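Local coordinates for putative sugar ABC transporter, substrate-binding protein (Clostridium phytofermentans, PDB 4WZZ) that probably binds sugars for an ABC importer, holding L-rhamnose in the cleft between its two lobes, at residues T161-A166 with G354-F359; Q165-A170 with D198-V203; G274-M279 with P292-W297. All blocks are in the same frame, centred on the assembly; numbering follows the deposited sequence.

Contact 1: T161-A166 with G354-F359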
loop_
_atom_site.group_PDB
_atom_site.type_symbol
_atom_site.label_atom_id
_atom_site.label_comp_id
_atom_site.label_asym_id
_atom_site.label_seq_id
_atom_site.Cartn_x
_atom_site.Cartn_y
_atom_site.Cartn_z
ATOM N N THR A 161 8.731 8.764 -0.958
ATOM C CA THR A 161 9.769 9.249 -0.063
ATOM C C THR A 161 9.285 9.479 1.360
ATOM O O THR A 161 10.021 9.251 2.321
ATOM C CB THR A 161 10.329 10.555 -0.612
ATOM O OG1 THR A 161 10.879 10.308 -1.911
ATOM C CG2 THR A 161 11.415 11.124 0.288
ATOM N N GLN A 162 8.063 9.985 1.490
ATOM C CA GLN A 162 7.532 10.248 2.815
ATOM C C GLN A 162 7.441 8.962 3.644
ATOM O O GLN A 162 7.732 8.950 4.831
ATOM C CB GLN A 162 6.155 10.891 2.684
ATOM C CG GLN A 162 6.181 12.246 2.013
ATOM C CD GLN A 162 4.789 12.831 1.931
ATOM O OE1 GLN A 162 3.857 12.196 1.424
ATOM N NE2 GLN A 162 4.630 14.027 2.463
ATOM N N ILE A 163 7.032 7.880 3.003
ATOM C CA ILE A 163 6.919 6.589 3.688
ATOM C C ILE A 163 8.327 6.101 4.047
ATOM O O ILE A 163 8.570 5.680 5.153
ATOM C CB ILE A 163 6.226 5.569 2.800
ATOM C CG1 ILE A 163 4.749 5.932 2.637
ATOM C CG2 ILE A 163 6.401 4.152 3.351
ATOM C CD1 ILE A 163 3.939 5.774 3.917
ATOM N N ALA A 164 9.256 6.176 3.100
ATOM C CA ALA A 164 10.619 5.729 3.376
ATOM C C ALA A 164 11.280 6.495 4.521
ATOM O O ALA A 164 11.980 5.923 5.376
ATOM C CB ALA A 164 11.473 5.826 2.117
ATOM N N GLN A 165 11.088 7.805 4.514
ATOM C CA GLN A 165 11.689 8.659 5.510
ATOM C C GLN A 165 11.080 8.398 6.889
ATOM O O GLN A 165 11.795 8.285 7.893
ATOM C CB GLN A 165 11.543 10.111 5.044
ATOM C CG GLN A 165 12.154 11.121 5.934
ATOM C CD GLN A 165 13.655 11.077 5.895
ATOM O OE1 GLN A 165 14.265 11.254 4.833
ATOM N NE2 GLN A 165 14.272 10.846 7.055
ATOM N N ALA A 166 9.757 8.244 6.946
ATOM C CA ALA A 166 9.097 7.948 8.216
ATOM C C ALA A 166 9.641 6.648 8.782
ATOM O O ALA A 166 9.947 6.536 9.971
ATOM C CB ALA A 166 7.578 7.827 8.014
ATOM N N GLY A 354 -2.376 11.800 0.333
ATOM C CA GLY A 354 -2.097 12.538 1.550
ATOM C C GLY A 354 -0.730 12.166 2.088
ATOM O O GLY A 354 0.036 11.511 1.399
ATOM N N ALA A 355 -0.412 12.642 3.279
ATOM C CA ALA A 355 0.836 12.270 3.949
ATOM C C ALA A 355 0.632 10.963 4.682
ATOM O O ALA A 355 -0.505 10.571 4.978
ATOM C CB ALA A 355 1.271 13.352 4.931
ATOM N N PRO A 356 1.726 10.276 5.007
ATOM C CA PRO A 356 1.568 9.157 5.941
ATOM C C PRO A 356 1.075 9.660 7.291
ATOM O O PRO A 356 1.309 10.839 7.654
ATOM C CB PRO A 356 2.993 8.604 6.099
ATOM C CG PRO A 356 3.808 9.251 5.045
ATOM C CD PRO A 356 3.140 10.561 4.717
ATOM N N PHE A 357 0.403 8.784 8.010
ATOM C CA PHE A 357 -0.103 9.057 9.353
ATOM C C PHE A 357 0.526 8.119 10.359
ATOM O O PHE A 357 0.544 6.897 10.177
ATOM C CB PHE A 357 -1.633 8.903 9.356
ATOM C CG PHE A 357 -2.320 9.496 10.560
ATOM C CD1 PHE A 357 -2.696 10.827 10.573
ATOM C CD2 PHE A 357 -2.648 8.698 11.638
ATOM C CE1 PHE A 357 -3.359 11.370 11.687
ATOM C CE2 PHE A 357 -3.306 9.228 12.754
ATOM C CZ PHE A 357 -3.666 10.559 12.761
ATOM N N LYS A 358 1.016 8.693 11.454
ATOM C CA LYS A 358 1.658 7.916 12.509
ATOM C C LYS A 358 0.628 7.431 13.553
ATOM O O LYS A 358 -0.114 8.255 14.133
ATOM C CB LYS A 358 2.717 8.790 13.186
ATOM C CG LYS A 358 3.438 8.154 14.338
ATOM C CD LYS A 358 4.477 9.129 14.877
ATOM C CE LYS A 358 5.179 8.585 16.115
ATOM N NZ LYS A 358 6.127 9.602 16.724
ATOM N N PHE A 359 0.596 6.121 13.757
ATOM C CA PHE A 359 -0.226 5.477 14.768
ATOM C C PHE A 359 0.659 5.088 15.941
ATOM O O PHE A 359 1.675 4.414 15.767
ATOM C CB PHE A 359 -0.963 4.253 14.183
ATOM C CG PHE A 359 -1.925 4.626 13.080
ATOM C CD1 PHE A 359 -3.145 5.210 13.395
ATOM C CD2 PHE A 359 -1.591 4.450 11.755
ATOM C CE1 PHE A 359 -4.015 5.583 12.405
ATOM C CE2 PHE A 359 -2.455 4.812 10.759
ATOM C CZ PHE A 359 -3.669 5.396 11.077
#
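The five-membered ring of P356 is met along its CG–CD side by the side chain of Q162 and on its CB–CG side by I163. In the strand that follows, CD2 of F357 lies over one face of the F359 ring, 3.4 Å above the plane and displaced toward the rim, while F359 CD1 lies at the edge of the F357 ring. Q162 crosses P356 at about a right angle, with Q162 CB 3.7 Å from P356 CD. Its chain is extended beyond CG (chi2 -179°), carrying the amide past the ring and toward A355. Q162 OE1 comes within 3.7 Å of P356 CD, but its hydrogen bond goes back to the backbone N of G159. The buried I163 meets the ring at CB and CG: its methyl CD1 reaches to 3.7 Å from P356 CG, because CG1 leaves anti to the carbonyl carbon (chi1 -70°). I163 also touches W196 and W297, both of the rhamnose pocket. The contact thus joins an early turn of helix 160-174 to the segment that leaves strand 349-352 in one lobe for strand 357-359 in the other, consistent with one of the interlobe crossovers that make up the hinge of type I periplasmic binding proteins.

Contact 2: Q165-A170 with D198-V203; sequences QALMDA and DGMKTV
Helices 165-170 and 198-203 pass each other at a signed crossing angle of -57°, with their axes 9.1 Å apart at closest approach. Two selenomethionines fill the middle of the interface. M168 turns at chi2 (-50°), and this brings its selenium alongside the base of the other chain: M168 SE lies 3.9 Å from M200 CB. M200 crosses it at a slant, staying extended as far as SE, which comes to rest 4.0 Å from L167 CB and also touches the branch CD1 of that leucine. L167 and M200 both pack on C245 of strand 243-246, so this end of the interface is seated on the parallel sheet.

At the other end, one methyl of V203 wedges between two residues of the opposing helix, the valine and M168 sliding past each other in opposite directions. V203 CG1 sits 3.7 Å from M168 CG and 3.6 Å from Q165 OE1, and touches the other two heavy atoms of the Q165 amide group as well. That amide is held by a bond within its own helix, Q165 NE2 to D169 OD2 at 3.1 Å; the acceptor lies near the amide plane, whereas the donor stands above the carboxylate. D169 OD1 in turn pairs with K208 and Y209.

No hydrogen bond joins the two helices here. Their adhesion rests on van der Waals packing of apolar chains, selenium and one amide laid against a valine methyl. Q165 NE2 and D169 are engaged within their helix and with K208 and Y209, which should keep the amide steady against the valine.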
loop_
_atom_site.group_PDB
_atom_site.type_symbol
_atom_site.label_atom_id
_atom_site.label_comp_id
_atom_site.label_asym_id
_atom_site.label_seq_id
_atom_site.Cartn_x
_atom_site.Cartn_y
_atom_site.Cartn_z
ATOM N N GLN A 165 11.088 7.805 4.514
ATOM C CA GLN A 165 11.689 8.659 5.510
ATOM C C GLN A 165 11.080 8.398 6.889
ATOM O O GLN A 165 11.795 8.285 7.893
ATOM C CB GLN A 165 11.543 10.111 5.044
ATOM C CG GLN A 165 12.154 11.121 5.934
ATOM C CD GLN A 165 13.655 11.077 5.895
ATOM O OE1 GLN A 165 14.265 11.254 4.833
ATOM N NE2 GLN A 165 14.272 10.846 7.055
ATOM N N ALA A 166 9.757 8.244 6.946
ATOM C CA ALA A 166 9.097 7.948 8.216
ATOM C C ALA A 166 9.641 6.648 8.782
ATOM O O ALA A 166 9.947 6.536 9.971
ATOM C CB ALA A 166 7.578 7.827 8.014
ATOM N N LEU A 167 9.741 5.629 7.937
ATOM C CA LEU A 167 10.223 4.347 8.400
ATOM C C LEU A 167 11.673 4.379 8.849
ATOM O O LEU A 167 12.013 3.809 9.876
ATOM C CB LEU A 167 9.980 3.275 7.328
ATOM C CG LEU A 167 8.488 2.957 7.088
ATOM C CD1 LEU A 167 8.319 1.961 5.972
ATOM C CD2 LEU A 167 7.812 2.466 8.360
HETATM N N MSE A 168 12.540 5.052 8.097
HETATM C CA MSE A 168 13.951 5.098 8.499
HETATM C C MSE A 168 14.095 5.817 9.832
HETATM O O MSE A 168 14.863 5.386 10.690
HETATM C CB MSE A 168 14.845 5.749 7.450
HETATM C CG MSE A 168 15.134 4.870 6.240
HETATM SE SE MSE A 168 15.770 3.044 6.701
HETATM C CE MSE A 168 17.147 3.515 8.009
ATOM N N ASP A 169 13.376 6.922 10.002
ATOM C CA ASP A 169 13.441 7.666 11.260
ATOM C C ASP A 169 12.881 6.823 12.395
ATOM O O ASP A 169 13.418 6.860 13.504
ATOM C CB ASP A 169 12.711 9.009 11.159
ATOM C CG ASP A 169 13.481 10.042 10.326
ATOM O OD1 ASP A 169 14.718 9.899 10.183
ATOM O OD2 ASP A 169 12.855 11.000 9.805
ATOM N N ALA A 170 11.843 6.023 12.126
ATOM C CA ALA A 170 11.322 5.110 13.123
ATOM C C ALA A 170 12.350 4.086 13.533
ATOM O O ALA A 170 12.568 3.838 14.723
ATOM C CB ALA A 170 10.058 4.408 12.620
ATOM N N ASP A 198 13.363 0.647 -1.875
ATOM C CA ASP A 198 14.372 1.429 -2.578
ATOM C C ASP A 198 14.509 2.802 -1.948
ATOM O O ASP A 198 15.624 3.323 -1.808
ATOM C CB ASP A 198 14.016 1.561 -4.044
ATOM C CG ASP A 198 14.291 0.283 -4.827
ATOM O OD1 ASP A 198 15.050 -0.588 -4.325
ATOM O OD2 ASP A 198 13.742 0.147 -5.940
ATOM N N GLY A 199 13.378 3.395 -1.583
ATOM C CA GLY A 199 13.382 4.673 -0.904
ATOM C C GLY A 199 14.159 4.609 0.403
ATOM O O GLY A 199 14.935 5.521 0.723
HETATM N N MSE A 200 13.940 3.553 1.184
HETATM C CA MSE A 200 14.614 3.424 2.475
HETATM C C MSE A 200 16.110 3.310 2.239
HETATM O O MSE A 200 16.909 3.873 2.977
HETATM C CB MSE A 200 14.079 2.206 3.246
HETATM C CG MSE A 200 12.735 2.452 3.816
HETATM SE SE MSE A 200 12.261 0.924 4.993
HETATM C CE MSE A 200 11.173 -0.068 3.728
ATOM N N LYS A 201 16.492 2.570 1.212
ATOM C CA LYS A 201 17.907 2.358 0.962
ATOM C C LYS A 201 18.572 3.653 0.542
ATOM O O LYS A 201 19.723 3.892 0.875
ATOM C CB LYS A 201 18.119 1.231 -0.037
ATOM C CG LYS A 201 17.748 -0.145 0.591
ATOM C CD LYS A 201 18.066 -1.305 -0.315
ATOM C CE LYS A 201 17.344 -1.169 -1.627
ATOM N NZ LYS A 201 17.438 -2.420 -2.419
ATOM N N THR A 202 17.847 4.499 -0.183
ATOM C CA THR A 202 18.375 5.828 -0.498
ATOM C C THR A 202 18.476 6.709 0.754
ATOM O O THR A 202 19.508 7.335 0.998
ATOM C CB THR A 202 17.515 6.485 -1.598
ATOM O OG1 THR A 202 17.633 5.711 -2.803
ATOM C CG2 THR A 202 17.946 7.928 -1.897
ATOM N N VAL A 203 17.408 6.776 1.543
ATOM C CA VAL A 203 17.379 7.599 2.738
ATOM C C VAL A 203 18.491 7.185 3.703
ATOM O O VAL A 203 19.168 8.028 4.302
ATOM C CB VAL A 203 16.005 7.472 3.424
ATOM C CG1 VAL A 203 16.007 8.117 4.813
ATOM C CG2 VAL A 203 14.934 8.079 2.565
#

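Contact 3: G274-M279 with P292-W297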
loop_
_atom_site.group_PDB
_atom_site.type_symbol
_atom_site.label_atom_id
_atom_site.label_comp_id
_atom_site.label_asym_id
_atom_site.label_seq_id
_atom_site.Cartn_x
_atom_site.Cartn_y
_atom_site.Cartn_z
ATOM N N GLY A 274 0.889 -0.760 8.939
ATOM C CA GLY A 274 -0.109 -1.674 9.445
ATOM C C GLY A 274 -1.493 -1.059 9.654
ATOM O O GLY A 274 -1.661 0.162 9.708
ATOM N N LEU A 275 -2.485 -1.931 9.788
ATOM C CA LEU A 275 -3.861 -1.511 10.065
ATOM C C LEU A 275 -4.004 -1.279 11.551
ATOM O O LEU A 275 -3.672 -2.166 12.343
ATOM C CB LEU A 275 -4.864 -2.587 9.655
ATOM C CG LEU A 275 -5.084 -2.769 8.145
ATOM C CD1 LEU A 275 -6.027 -3.913 7.883
ATOM C CD2 LEU A 275 -5.629 -1.523 7.486
ATOM N N PRO A 276 -4.493 -0.095 11.945
ATOM C CA PRO A 276 -4.759 0.120 13.379
ATOM C C PRO A 276 -5.606 -0.988 14.037
ATOM O O PRO A 276 -5.332 -1.430 15.169
ATOM C CB PRO A 276 -5.482 1.472 13.389
ATOM C CG PRO A 276 -4.901 2.213 12.181
ATOM C CD PRO A 276 -4.766 1.114 11.136
ATOM N N SER A 277 -6.620 -1.462 13.331
ATOM C CA SER A 277 -7.513 -2.515 13.834
ATOM C C SER A 277 -6.765 -3.805 14.206
ATOM O O SER A 277 -7.086 -4.453 15.203
ATOM C CB SER A 277 -8.600 -2.824 12.804
ATOM O OG SER A 277 -8.013 -3.322 11.610
ATOM N N GLU A 278 -5.778 -4.180 13.402
ATOM C CA GLU A 278 -4.987 -5.382 13.634
ATOM C C GLU A 278 -3.841 -5.179 14.635
ATOM O O GLU A 278 -3.447 -6.108 15.354
ATOM C CB GLU A 278 -4.400 -5.861 12.304
ATOM C CG GLU A 278 -5.445 -6.375 11.347
ATOM C CD GLU A 278 -4.830 -7.031 10.124
ATOM O OE1 GLU A 278 -3.927 -6.441 9.510
ATOM O OE2 GLU A 278 -5.265 -8.139 9.773
HETATM N N MSE A 279 -3.281 -3.978 14.674
HETATM C CA MSE A 279 -2.072 -3.759 15.439
HETATM C C MSE A 279 -2.330 -3.182 16.823
HETATM O O MSE A 279 -1.412 -3.117 17.612
HETATM C CB MSE A 279 -1.132 -2.824 14.684
HETATM C CG MSE A 279 -0.542 -3.435 13.443
HETATM SE SE MSE A 279 0.617 -4.932 13.921
HETATM C CE MSE A 279 1.990 -3.931 14.921
ATOM N N PRO A 292 6.324 0.244 19.013
ATOM C CA PRO A 292 6.129 1.533 19.670
ATOM C C PRO A 292 5.267 2.461 18.840
ATOM O O PRO A 292 4.566 3.297 19.408
ATOM C CB PRO A 292 7.553 2.094 19.787
ATOM C CG PRO A 292 8.451 0.955 19.474
ATOM C CD PRO A 292 7.717 0.029 18.600
ATOM N N TYR A 293 5.316 2.285 17.523
ATOM C CA TYR A 293 4.501 3.052 16.591
ATOM C C TYR A 293 4.745 2.560 15.186
ATOM O O TYR A 293 5.730 1.854 14.904
ATOM C CB TYR A 293 4.735 4.568 16.680
ATOM C CG TYR A 293 6.169 5.042 16.482
ATOM C CD1 TYR A 293 7.033 5.165 17.559
ATOM C CD2 TYR A 293 6.635 5.422 15.225
ATOM C CE1 TYR A 293 8.327 5.629 17.397
ATOM C CE2 TYR A 293 7.945 5.910 15.058
ATOM C CZ TYR A 293 8.775 5.998 16.150
ATOM O OH TYR A 293 10.079 6.457 16.024
HETATM N N MSE A 294 3.786 2.874 14.326
HETATM C CA MSE A 294 3.873 2.483 12.916
HETATM C C MSE A 294 3.102 3.518 12.101
HETATM O O MSE A 294 2.653 4.534 12.647
HETATM C CB MSE A 294 3.341 1.066 12.729
HETATM C CG MSE A 294 1.958 0.844 13.257
HETATM SE SE MSE A 294 0.638 1.301 11.897
HETATM C CE MSE A 294 -1.001 0.649 12.862
ATOM N N PHE A 295 2.984 3.300 10.795
ATOM C CA PHE A 295 2.361 4.285 9.918
ATOM C C PHE A 295 1.389 3.640 8.957
ATOM O O PHE A 295 1.536 2.488 8.569
ATOM C CB PHE A 295 3.432 5.012 9.084
ATOM C CG PHE A 295 4.502 5.643 9.915
ATOM C CD1 PHE A 295 5.562 4.887 10.376
ATOM C CD2 PHE A 295 4.441 6.986 10.252
ATOM C CE1 PHE A 295 6.531 5.446 11.170
ATOM C CE2 PHE A 295 5.437 7.540 11.041
ATOM C CZ PHE A 295 6.456 6.769 11.494
ATOM N N LEU A 296 0.406 4.417 8.529
ATOM C CA LEU A 296 -0.369 4.027 7.362
ATOM C C LEU A 296 -1.026 5.278 6.801
ATOM O O LEU A 296 -0.387 6.341 6.755
ATOM C CB LEU A 296 -1.369 2.902 7.704
ATOM C CG LEU A 296 -1.766 2.024 6.500
ATOM C CD1 LEU A 296 -0.643 1.063 6.130
ATOM C CD2 LEU A 296 -3.078 1.266 6.773
ATOM N N TRP A 297 -2.282 5.143 6.394
ATOM C CA TRP A 297 -3.066 6.126 5.641
ATOM C C TRP A 297 -4.431 5.468 5.597
ATOM O O TRP A 297 -4.564 4.313 5.989
ATOM C CB TRP A 297 -2.513 6.352 4.208
ATOM C CG TRP A 297 -2.379 5.071 3.501
ATOM C CD1 TRP A 297 -3.353 4.362 2.883
ATOM C CD2 TRP A 297 -1.187 4.294 3.414
ATOM N NE1 TRP A 297 -2.843 3.186 2.393
ATOM C CE2 TRP A 297 -1.511 3.113 2.720
ATOM C CE3 TRP A 297 0.120 4.489 3.850
ATOM C CZ2 TRP A 297 -0.561 2.121 2.452
ATOM C CZ3 TRP A 297 1.059 3.518 3.568
ATOM C CH2 TRP A 297 0.712 2.341 2.891
#
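A single hydrogen bond links the two segments, from G274 N to F295 O, and it is weak: 3.3 Å long, with an N-H...O angle of 141°. The carbonyl of the same glycine fares differently. G274 O is buried without a hydrogen-bonding partner and is surrounded by carbon and selenium, with M294 CE at 3.3 Å and L296 CB at 3.4 Å. In M294, CG takes the position between the backbone N and the carbonyl carbon (chi1 54°), and a turn at chi2 then lays the selenium beside the glycine. Its terminal methyl lies against the short helix 276-279, with M294 CE near P276 N at the start and 3.9 Å from M279 CB at the end. L275, the N-cap residue of that helix, turns the end of its side chain back to L296, CD2 of L275 lying 3.8 Å from CD2 of L296. The leucine of the strand has a second role: CG of L296 rests over the centre of one face of W297, 3.8 Å above the indole plane. W297 touches the bound rhamnose and donates through NE1 to Y68 OH, so L296 packs against a pocket residue, its own side chain about 4 Å from the sugar. Strand 294-296 therefore lies with helix 276-279 on one flank, while F295 and Y293 reach helix 160-174 and backbone bonds from M294 and L296 join it to strand 357-359.

Overall arrangement
Following the chain from its N terminus, helix 160-174 comes first and serves two contacts. Contact 2 closes early: after strand 179-185 the chain returns as helix 191-203, packing two helices of one lobe together. Contact 3 follows in series, a short loop that brings strand 294-296 back to the end of strand 269-272 and the brief helix after it. Contact 1 closes last and spans 187 intervening residues, enclosing contact 3 entirely. Its late segment pairs with the strand of contact 3 in a two-stranded antiparallel sheet, and F295 packs on A166 and L167. Together the contacts tie the sheet-and-helix lobe to the crossover beside the rhamnose cleft.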